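PDB 2SAS: sarcoplasmic calcium-binding proteins II, V, VI, and VII from Branchiostoma lanceolatum, which binds calcium ions through EF-hand sites and seems to be more abundant in fast-contracting muscle, though what it does there is not established. Local coordinates for residues G24-D28 against D74-S78; L58-D64 against P100-R106; V122-Q128 against V141-Y145. The contacts are given in a common frame with arbitrary orientation. Numbering follows the deposited sequence.

Contact 1: G24-D28 against D74-S78. With CA (calcium ion), chain C; CA (calcium ion), chain B.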
loop_
_atom_site.group_PDB
_atom_site.type_symbol
_atom_site.label_atom_id
_atom_site.label_comp_id
_atom_site.label_asym_id
_atom_site.label_seq_id
_atom_site.Cartn_x
_atom_site.Cartn_y
_atom_site.Cartn_z
ATOM N N GLY A 24 -11.346 -4.203 8.879
ATOM C CA GLY A 24 -11.344 -5.544 8.355
ATOM C C GLY A 24 -12.715 -6.050 7.972
ATOM O O GLY A 24 -12.867 -7.271 7.729
ATOM N N SER A 25 -13.672 -5.136 7.972
ATOM C CA SER A 25 -15.071 -5.436 7.648
ATOM C C SER A 25 -15.623 -4.222 6.847
ATOM O O SER A 25 -15.216 -3.116 7.172
ATOM C CB SER A 25 -15.960 -5.453 8.859
ATOM O OG SER A 25 -16.229 -6.540 9.625
ATOM N N ILE A 26 -16.519 -4.560 5.964
ATOM C CA ILE A 26 -17.283 -3.661 5.137
ATOM C C ILE A 26 -18.632 -3.547 5.936
ATOM O O ILE A 26 -19.150 -4.613 6.281
ATOM C CB ILE A 26 -17.639 -4.075 3.678
ATOM C CG1 ILE A 26 -16.474 -4.694 2.875
ATOM C CG2 ILE A 26 -18.140 -2.812 2.904
ATOM C CD1 ILE A 26 -15.129 -3.954 3.012
ATOM N N GLN A 27 -19.096 -2.346 6.132
ATOM C CA GLN A 27 -20.367 -2.113 6.872
ATOM C C GLN A 27 -20.922 -0.772 6.426
ATOM O O GLN A 27 -20.019 -0.085 5.907
ATOM C CB GLN A 27 -20.045 -1.969 8.380
ATOM C CG GLN A 27 -19.541 -3.287 8.962
ATOM C CD GLN A 27 -19.188 -3.052 10.417
ATOM O OE1 GLN A 27 -18.017 -3.153 10.804
ATOM N NE2 GLN A 27 -20.244 -2.769 11.129
ATOM N N ASP A 28 -22.175 -0.445 6.617
ATOM C CA ASP A 28 -22.701 0.865 6.225
ATOM C C ASP A 28 -21.762 1.989 6.657
ATOM O O ASP A 28 -21.556 2.929 5.897
ATOM C CB ASP A 28 -24.126 1.153 6.730
ATOM C CG ASP A 28 -24.624 2.566 6.507
ATOM O OD1 ASP A 28 -24.952 3.013 5.386
ATOM O OD2 ASP A 28 -24.705 3.328 7.519
ATOM N N ASP A 74 -25.729 -10.715 9.310
ATOM C CA ASP A 74 -25.376 -9.784 10.363
ATOM C C ASP A 74 -24.958 -8.395 9.846
ATOM O O ASP A 74 -24.144 -7.762 10.556
ATOM C CB ASP A 74 -24.237 -10.348 11.249
ATOM C CG ASP A 74 -22.910 -10.559 10.588
ATOM O OD1 ASP A 74 -22.864 -10.618 9.336
ATOM O OD2 ASP A 74 -21.837 -10.680 11.235
ATOM N N ASP A 75 -25.372 -7.922 8.706
ATOM C CA ASP A 75 -25.047 -6.618 8.115
ATOM C C ASP A 75 -23.589 -6.212 8.099
ATOM O O ASP A 75 -23.256 -4.991 8.079
ATOM C CB ASP A 75 -25.853 -5.481 8.821
ATOM C CG ASP A 75 -27.334 -5.631 8.574
ATOM O OD1 ASP A 75 -27.696 -6.047 7.470
ATOM O OD2 ASP A 75 -28.106 -5.366 9.530
ATOM N N VAL A 76 -22.705 -7.155 8.167
ATOM C CA VAL A 76 -21.250 -6.908 8.121
ATOM C C VAL A 76 -20.741 -7.818 6.991
ATOM O O VAL A 76 -21.179 -8.997 6.987
ATOM C CB VAL A 76 -20.580 -7.238 9.456
ATOM C CG1 VAL A 76 -19.092 -6.879 9.458
ATOM C CG2 VAL A 76 -21.290 -6.634 10.662
ATOM N N VAL A 77 -19.948 -7.294 6.066
ATOM C CA VAL A 77 -19.394 -8.194 5.035
ATOM C C VAL A 77 -17.947 -8.406 5.529
ATOM O O VAL A 77 -17.208 -7.411 5.700
ATOM C CB VAL A 77 -19.505 -7.695 3.612
ATOM C CG1 VAL A 77 -18.683 -8.530 2.617
ATOM C CG2 VAL A 77 -20.934 -7.577 3.083
ATOM N N SER A 78 -17.560 -9.648 5.812
ATOM C CA SER A 78 -16.144 -9.781 6.271
ATOM C C SER A 78 -15.303 -10.043 5.035
ATOM O O SER A 78 -15.856 -10.239 3.932
ATOM C CB SER A 78 -16.077 -10.962 7.260
ATOM O OG SER A 78 -16.836 -12.014 6.687
HETATM CA CA CA C . -21.589 -11.200 7.579
HETATM CA CA CA B . -15.069 -1.113 7.811
HETATM O O HOH W 1 -19.898 -11.530 9.084
#
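Two calcium-binding loops, one from each of the first two EF-hands, meet here backbone to backbone in a very short antiparallel pairing of strands 25-26 and 77-78, whose touching parts run 160° apart. Ile26 and Val77 form the hydrogen-bonded pair at its centre: Ile26 N donates to Val77 O at 2.9 Å, and Val77 N donates to Ile26 O at 2.8 Å, both nearly straight. Their side chains lie on the same face of the pairing, with Ile26 CB 4.1 Å from Val77 CB, and both are buried. Ile26 also rests on Phe14 and Leu18 of helix 4-18, while Val77 reaches Ala69 of helix 48-69. This is the EF-hand beta-scaffold, the minimal sheet through which paired EF-hands join their loops. The residues before the central pair carry its link to the metals. The carbonyl of Ser25 turns outward to one calcium ion, with Ser25 O 2.1 Å from the metal, where Asp19, Asn21, Asp23 and Asp30 supply further ligands. In the second loop Val76 O lies 2.3 Å and Asp74 OD1 2.2 Å from the other ion; a water also bonded to Asp74 OD2 occupies another position, and Asp70, Asn72 and Glu81 contribute the rest. Gly24, at phi/psi 84/10, has a conformation in which a CB would press on the preceding carbonyl oxygen. Beyond the paired residues, Gln27 CG packs 3.7 Å from Val76 CG1, and at the far end Ser78 is the N-cap of helix 79-91.

Contact 2: L58-D64 against P100-R106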
loop_
_atom_site.group_PDB
_atom_site.type_symbol
_atom_site.label_atom_id
_atom_site.label_comp_id
_atom_site.label_asym_id
_atom_site.label_seq_id
_atom_site.Cartn_x
_atom_site.Cartn_y
_atom_site.Cartn_z
ATOM N N LEU A 58 -25.107 5.023 -2.947
ATOM C CA LEU A 58 -24.237 4.291 -2.001
ATOM C C LEU A 58 -25.089 3.282 -1.209
ATOM O O LEU A 58 -24.710 2.146 -0.884
ATOM C CB LEU A 58 -23.477 5.297 -1.129
ATOM C CG LEU A 58 -22.376 6.114 -1.825
ATOM C CD1 LEU A 58 -21.684 7.123 -0.943
ATOM C CD2 LEU A 58 -21.318 5.134 -2.348
ATOM N N GLU A 59 -26.278 3.744 -0.823
ATOM C CA GLU A 59 -27.217 2.904 -0.061
ATOM C C GLU A 59 -27.551 1.650 -0.867
ATOM O O GLU A 59 -27.500 0.512 -0.403
ATOM C CB GLU A 59 -28.511 3.706 0.187
ATOM C CG GLU A 59 -28.248 4.708 1.315
ATOM C CD GLU A 59 -29.393 5.563 1.718
ATOM O OE1 GLU A 59 -30.296 5.638 0.882
ATOM O OE2 GLU A 59 -29.413 6.146 2.768
ATOM N N ASP A 60 -27.891 1.920 -2.078
ATOM C CA ASP A 60 -28.237 1.010 -3.162
ATOM C C ASP A 60 -27.017 0.126 -3.451
ATOM O O ASP A 60 -27.109 -1.061 -3.770
ATOM C CB ASP A 60 -28.656 1.942 -4.292
ATOM C CG ASP A 60 -29.725 1.548 -5.245
ATOM O OD1 ASP A 60 -29.758 0.361 -5.657
ATOM O OD2 ASP A 60 -30.534 2.477 -5.603
ATOM N N GLU A 61 -25.817 0.678 -3.335
ATOM C CA GLU A 61 -24.609 -0.124 -3.535
ATOM C C GLU A 61 -24.460 -1.086 -2.343
ATOM O O GLU A 61 -24.392 -2.354 -2.555
ATOM C CB GLU A 61 -23.376 0.710 -3.718
ATOM C CG GLU A 61 -22.187 0.052 -4.387
ATOM C CD GLU A 61 -20.846 0.669 -4.166
ATOM O OE1 GLU A 61 -20.849 1.918 -4.225
ATOM O OE2 GLU A 61 -19.856 -0.012 -3.945
ATOM N N TRP A 62 -24.459 -0.599 -1.142
ATOM C CA TRP A 62 -24.330 -1.398 0.078
ATOM C C TRP A 62 -25.351 -2.556 0.100
ATOM O O TRP A 62 -25.061 -3.707 0.440
ATOM C CB TRP A 62 -24.513 -0.532 1.318
ATOM C CG TRP A 62 -24.608 -1.239 2.625
ATOM C CD1 TRP A 62 -25.571 -1.110 3.612
ATOM C CD2 TRP A 62 -23.689 -2.256 3.080
ATOM N NE1 TRP A 62 -25.272 -1.932 4.668
ATOM C CE2 TRP A 62 -24.136 -2.654 4.362
ATOM C CE3 TRP A 62 -22.535 -2.806 2.554
ATOM C CZ2 TRP A 62 -23.421 -3.590 5.106
ATOM C CZ3 TRP A 62 -21.834 -3.729 3.261
ATOM C CH2 TRP A 62 -22.284 -4.135 4.535
ATOM N N ARG A 63 -26.572 -2.199 -0.265
ATOM C CA ARG A 63 -27.693 -3.128 -0.342
ATOM C C ARG A 63 -27.351 -4.281 -1.267
ATOM O O ARG A 63 -27.553 -5.448 -0.915
ATOM C CB ARG A 63 -28.957 -2.426 -0.803
ATOM C CG ARG A 63 -30.219 -3.232 -0.939
ATOM C CD ARG A 63 -31.375 -2.554 -0.246
ATOM N NE ARG A 63 -30.925 -1.709 0.867
ATOM C CZ ARG A 63 -31.047 -0.377 0.816
ATOM N NH1 ARG A 63 -31.538 0.200 -0.283
ATOM N NH2 ARG A 63 -30.686 0.391 1.848
ATOM N N ASP A 64 -26.836 -3.987 -2.441
ATOM C CA ASP A 64 -26.499 -5.068 -3.394
ATOM C C ASP A 64 -25.295 -5.846 -2.890
ATOM O O ASP A 64 -25.266 -7.071 -3.172
ATOM C CB ASP A 64 -26.239 -4.509 -4.785
ATOM C CG ASP A 64 -26.038 -5.570 -5.850
ATOM O OD1 ASP A 64 -24.867 -5.967 -6.036
ATOM O OD2 ASP A 64 -26.994 -5.978 -6.510
ATOM N N PRO A 100 -21.017 -8.092 -10.538
ATOM C CA PRO A 100 -22.242 -7.879 -9.764
ATOM C C PRO A 100 -22.520 -6.394 -9.818
ATOM O O PRO A 100 -21.601 -5.557 -9.835
ATOM C CB PRO A 100 -21.953 -8.474 -8.410
ATOM C CG PRO A 100 -20.449 -8.583 -8.308
ATOM C CD PRO A 100 -19.922 -8.577 -9.721
ATOM N N ALA A 101 -23.800 -6.081 -9.812
ATOM C CA ALA A 101 -24.299 -4.737 -9.859
ATOM C C ALA A 101 -23.670 -3.755 -8.901
ATOM O O ALA A 101 -23.619 -2.589 -9.373
ATOM C CB ALA A 101 -25.821 -4.727 -9.660
ATOM N N TRP A 102 -23.270 -4.119 -7.705
ATOM C CA TRP A 102 -22.699 -3.142 -6.753
ATOM C C TRP A 102 -21.461 -2.507 -7.400
ATOM O O TRP A 102 -21.124 -1.365 -7.088
ATOM C CB TRP A 102 -22.383 -3.745 -5.378
ATOM C CG TRP A 102 -21.269 -4.724 -5.359
ATOM C CD1 TRP A 102 -21.355 -6.065 -5.560
ATOM C CD2 TRP A 102 -19.859 -4.459 -5.179
ATOM N NE1 TRP A 102 -20.126 -6.662 -5.518
ATOM C CE2 TRP A 102 -19.186 -5.702 -5.274
ATOM C CE3 TRP A 102 -19.125 -3.305 -4.919
ATOM C CZ2 TRP A 102 -17.822 -5.810 -5.126
ATOM C CZ3 TRP A 102 -17.759 -3.404 -4.800
ATOM C CH2 TRP A 102 -17.111 -4.633 -4.898
ATOM N N CYS A 103 -20.824 -3.316 -8.252
ATOM C CA CYS A 103 -19.604 -2.921 -8.981
ATOM C C CYS A 103 -19.858 -1.771 -9.962
ATOM O O CYS A 103 -19.000 -0.912 -10.144
ATOM C CB CYS A 103 -19.042 -4.114 -9.760
ATOM S SG CYS A 103 -17.790 -4.981 -8.820
ATOM N N GLN A 104 -21.020 -1.836 -10.567
ATOM C CA GLN A 104 -21.530 -0.843 -11.525
ATOM C C GLN A 104 -21.652 0.508 -10.832
ATOM O O GLN A 104 -21.772 1.537 -11.505
ATOM C CB GLN A 104 -22.870 -1.274 -12.124
ATOM C CG GLN A 104 -22.954 -2.724 -12.591
ATOM C CD GLN A 104 -21.877 -3.074 -13.605
ATOM O OE1 GLN A 104 -21.447 -2.218 -14.387
ATOM N NE2 GLN A 104 -21.431 -4.332 -13.602
ATOM N N ASN A 105 -21.639 0.548 -9.499
ATOM C CA ASN A 105 -21.684 1.857 -8.827
ATOM C C ASN A 105 -20.286 2.201 -8.281
ATOM O O ASN A 105 -19.988 3.394 -8.082
ATOM C CB ASN A 105 -22.728 2.013 -7.730
ATOM C CG ASN A 105 -22.771 3.481 -7.254
ATOM O OD1 ASN A 105 -23.459 4.274 -7.913
ATOM N ND2 ASN A 105 -22.118 3.830 -6.145
ATOM N N ARG A 106 -19.517 1.172 -7.997
ATOM C CA ARG A 106 -18.144 1.349 -7.452
ATOM C C ARG A 106 -17.284 1.906 -8.592
ATOM O O ARG A 106 -16.566 2.894 -8.301
ATOM C CB ARG A 106 -17.614 0.126 -6.778
ATOM C CG ARG A 106 -16.265 0.024 -6.100
ATOM C CD ARG A 106 -16.314 0.427 -4.640
ATOM N NE ARG A 106 -17.441 1.352 -4.511
ATOM C CZ ARG A 106 -17.422 2.462 -3.778
ATOM N NH1 ARG A 106 -16.403 2.689 -2.963
ATOM N NH2 ARG A 106 -18.453 3.309 -3.822
#
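Pro100 brings the chain up to helix 48-69, only brushing Asp64, and Ala101 follows with its CB 3.6 Å from Asp64 OD2. At Trp102 the backbones come closest, its CA 4.8 Å from that of Glu61. Trp102 N makes a weak hydrogen bond to Asp64 OD1 (3.0 Å), an oxygen that also forms a salt bridge with Arg68. The indole meets Glu61 at its edge, OE2 to CE3 3.5 Å, and extends away among Tyr82, Met85 and Trp86 of helix 79-91. Three residues on, Asn105 ND2 donates to Glu61 OE1 (3.0 Å). Arg106 then completes the polar cluster around the buried Glu61 carboxylate: its NH2 forms a salt bridge to Glu61 OE1 at 2.8 Å, supported by a weak hydrogen bond from NE to Glu61 OE2, also 2.8 Å, while NH1 is held by Phe17 O. Leu58 CD2 lies 3.7 Å from Arg106 NH2. The arrangement joins the entering helix of EF-hand 2 to the start of that of EF-hand 3, a buried junction between successive EF-hands.

Contact 3: V122-Q128 against V141-Y145. With CA (calcium ion), chain D.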
loop_
_atom_site.group_PDB
_atom_site.type_symbol
_atom_site.label_atom_id
_atom_site.label_comp_id
_atom_site.label_asym_id
_atom_site.label_seq_id
_atom_site.Cartn_x
_atom_site.Cartn_y
_atom_site.Cartn_z
ATOM N N VAL A 122 -8.679 10.930 -16.967
ATOM C CA VAL A 122 -7.882 11.208 -15.746
ATOM C C VAL A 122 -6.510 11.452 -16.443
ATOM O O VAL A 122 -6.023 10.534 -17.143
ATOM C CB VAL A 122 -7.914 10.255 -14.559
ATOM C CG1 VAL A 122 -9.103 9.326 -14.540
ATOM C CG2 VAL A 122 -6.618 9.569 -14.225
ATOM N N ASP A 123 -6.037 12.685 -16.295
ATOM C CA ASP A 123 -4.758 12.981 -16.989
ATOM C C ASP A 123 -3.654 12.516 -16.046
ATOM O O ASP A 123 -4.093 12.032 -14.978
ATOM C CB ASP A 123 -4.680 14.419 -17.437
ATOM C CG ASP A 123 -4.825 15.416 -16.340
ATOM O OD1 ASP A 123 -4.268 15.264 -15.269
ATOM O OD2 ASP A 123 -5.565 16.402 -16.545
ATOM N N LEU A 124 -2.432 12.688 -16.458
ATOM C CA LEU A 124 -1.240 12.312 -15.706
ATOM C C LEU A 124 -1.153 12.944 -14.329
ATOM O O LEU A 124 -0.761 12.282 -13.358
ATOM C CB LEU A 124 -0.028 12.686 -16.589
ATOM C CG LEU A 124 1.235 11.890 -16.696
ATOM C CD1 LEU A 124 2.428 12.879 -16.908
ATOM C CD2 LEU A 124 1.508 11.108 -15.432
ATOM N N GLU A 125 -1.449 14.220 -14.176
ATOM C CA GLU A 125 -1.373 14.878 -12.873
ATOM C C GLU A 125 -2.433 14.296 -11.941
ATOM O O GLU A 125 -2.145 14.068 -10.760
ATOM C CB GLU A 125 -1.412 16.360 -12.936
ATOM C CG GLU A 125 -2.219 17.251 -11.986
ATOM C CD GLU A 125 -3.424 17.869 -12.657
ATOM O OE1 GLU A 125 -3.119 18.433 -13.741
ATOM O OE2 GLU A 125 -4.567 17.793 -12.219
ATOM N N GLU A 126 -3.601 14.038 -12.520
ATOM C CA GLU A 126 -4.706 13.426 -11.728
ATOM C C GLU A 126 -4.282 12.046 -11.283
ATOM O O GLU A 126 -4.396 11.684 -10.090
ATOM C CB GLU A 126 -5.992 13.351 -12.563
ATOM C CG GLU A 126 -6.442 14.761 -13.006
ATOM C CD GLU A 126 -7.681 14.923 -13.729
ATOM O OE1 GLU A 126 -7.949 14.060 -14.600
ATOM O OE2 GLU A 126 -8.511 15.810 -13.542
ATOM N N PHE A 127 -3.682 11.301 -12.224
ATOM C CA PHE A 127 -3.211 9.943 -11.922
ATOM C C PHE A 127 -2.189 10.029 -10.805
ATOM O O PHE A 127 -2.256 9.255 -9.830
ATOM C CB PHE A 127 -2.773 9.193 -13.197
ATOM C CG PHE A 127 -2.311 7.804 -12.846
ATOM C CD1 PHE A 127 -3.292 6.837 -12.538
ATOM C CD2 PHE A 127 -0.955 7.491 -12.759
ATOM C CE1 PHE A 127 -2.950 5.559 -12.129
ATOM C CE2 PHE A 127 -0.576 6.204 -12.390
ATOM C CZ PHE A 127 -1.584 5.244 -12.057
ATOM N N GLN A 128 -1.205 10.891 -10.964
ATOM C CA GLN A 128 -0.117 11.116 -9.962
ATOM C C GLN A 128 -0.686 11.387 -8.551
ATOM O O GLN A 128 -0.119 11.032 -7.520
ATOM C CB GLN A 128 0.691 12.298 -10.429
ATOM C CG GLN A 128 2.021 12.754 -9.897
ATOM C CD GLN A 128 2.673 13.508 -11.068
ATOM O OE1 GLN A 128 3.471 12.964 -11.817
ATOM N NE2 GLN A 128 2.181 14.738 -11.252
ATOM N N VAL A 141 5.785 7.496 -12.503
ATOM C CA VAL A 141 4.322 7.666 -12.789
ATOM C C VAL A 141 4.099 7.700 -14.287
ATOM O O VAL A 141 3.206 6.965 -14.761
ATOM C CB VAL A 141 3.674 8.703 -11.889
ATOM C CG1 VAL A 141 2.141 8.632 -11.999
ATOM C CG2 VAL A 141 4.019 8.570 -10.420
ATOM N N PRO A 142 4.842 8.482 -15.050
ATOM C CA PRO A 142 4.732 8.543 -16.508
ATOM C C PRO A 142 4.800 7.176 -17.150
ATOM O O PRO A 142 4.050 6.927 -18.136
ATOM C CB PRO A 142 5.933 9.414 -16.959
ATOM C CG PRO A 142 6.188 10.279 -15.756
ATOM C CD PRO A 142 5.905 9.402 -14.536
ATOM N N ALA A 143 5.636 6.250 -16.706
ATOM C CA ALA A 143 5.673 4.898 -17.292
ATOM C C ALA A 143 4.423 4.096 -16.940
ATOM O O ALA A 143 4.024 3.227 -17.704
ATOM C CB ALA A 143 6.883 4.110 -16.852
ATOM N N VAL A 144 3.846 4.308 -15.756
ATOM C CA VAL A 144 2.622 3.564 -15.381
ATOM C C VAL A 144 1.509 4.156 -16.230
ATOM O O VAL A 144 0.624 3.467 -16.731
ATOM C CB VAL A 144 2.337 3.638 -13.864
ATOM C CG1 VAL A 144 0.932 3.178 -13.547
ATOM C CG2 VAL A 144 3.382 2.898 -13.052
ATOM N N TYR A 145 1.553 5.470 -16.393
ATOM C CA TYR A 145 0.491 6.115 -17.228
ATOM C C TYR A 145 0.568 5.671 -18.670
ATOM O O TYR A 145 -0.445 5.628 -19.380
ATOM C CB TYR A 145 0.671 7.626 -17.133
ATOM C CG TYR A 145 -0.467 8.387 -17.727
ATOM C CD1 TYR A 145 -1.602 8.471 -16.907
ATOM C CD2 TYR A 145 -0.483 8.989 -18.983
ATOM C CE1 TYR A 145 -2.726 9.150 -17.326
ATOM C CE2 TYR A 145 -1.637 9.701 -19.407
ATOM C CZ TYR A 145 -2.721 9.760 -18.580
ATOM O OH TYR A 145 -3.882 10.390 -18.905
HETATM CA CA CA D . -9.712 15.040 -15.533
#
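Phe127 and Val141 make the closest apolar contact between these two helices, with Val141 CG1 3.4 Å from Phe127 CD2 at the edge of the phenyl ring. Val144 CG1 approaches the same ring, 3.6 Å from CE2, and Phe127 CB lies 4.0 Å from Tyr145 CD1. Outward from this core, Leu124 CD2 reaches Val141 CG1 at 4.3 Å and Tyr145 CB at 4.0 Å, while Leu124 CB sits directly over the tyrosine ring, 4.2 Å from its centroid, in a CH-pi contact. The short helical segments 124-128 and 141-145 cross at 111°, their axes 10.1 Å apart. They are the exiting helix of EF-hand 3 and the first helix of the EF-hand 4 region, so the contact joins consecutive members of the C-terminal EF-hand pair. Tyr145 spans the interface: its ring lies along the start of helix 124-130 and its OH donates to Val122 O at 2.8 Å. Val122 belongs to the loop of EF-hand 3, and its backbone also hydrogen-bonds to Phe156. Next to it, Asp123 and Glu126 form a capping box, Glu126 N giving to Asp123 OD1 at 3.1 Å and Asp123 N to Glu126 OE1 at 2.9 Å. Farthest out, Glu126 takes the calcium ion with both carboxylate oxygens, OE1 at 2.2 Å and OE2 at 2.5 Å, alongside Asp115, Ser117, Asp119 and Ile121.

In the fold
Contacts 1 and 2 are neighbours, their centres 14 Å apart, and their segments alternate along the chain. Helix 48-69 leads into the second calcium loop and strand 77-78, and its Trp62 touches contact 1, with CZ2 3.3 Å from Asp75 O and CH2 3.6 Å from Ile26 O. Contact 3 follows both in sequence and lies on the opposite side of the chain's centre, its own centre about 33 Å from that of contact 1 and 27 Å from that of contact 2. Helix 103-114, begun in contact 2, leads through the third calcium loop to helix 124-130 of contact 3. Contacts 1 and 3 thus join EF-hands within each half of the protein, while contact 2 bridges the halves.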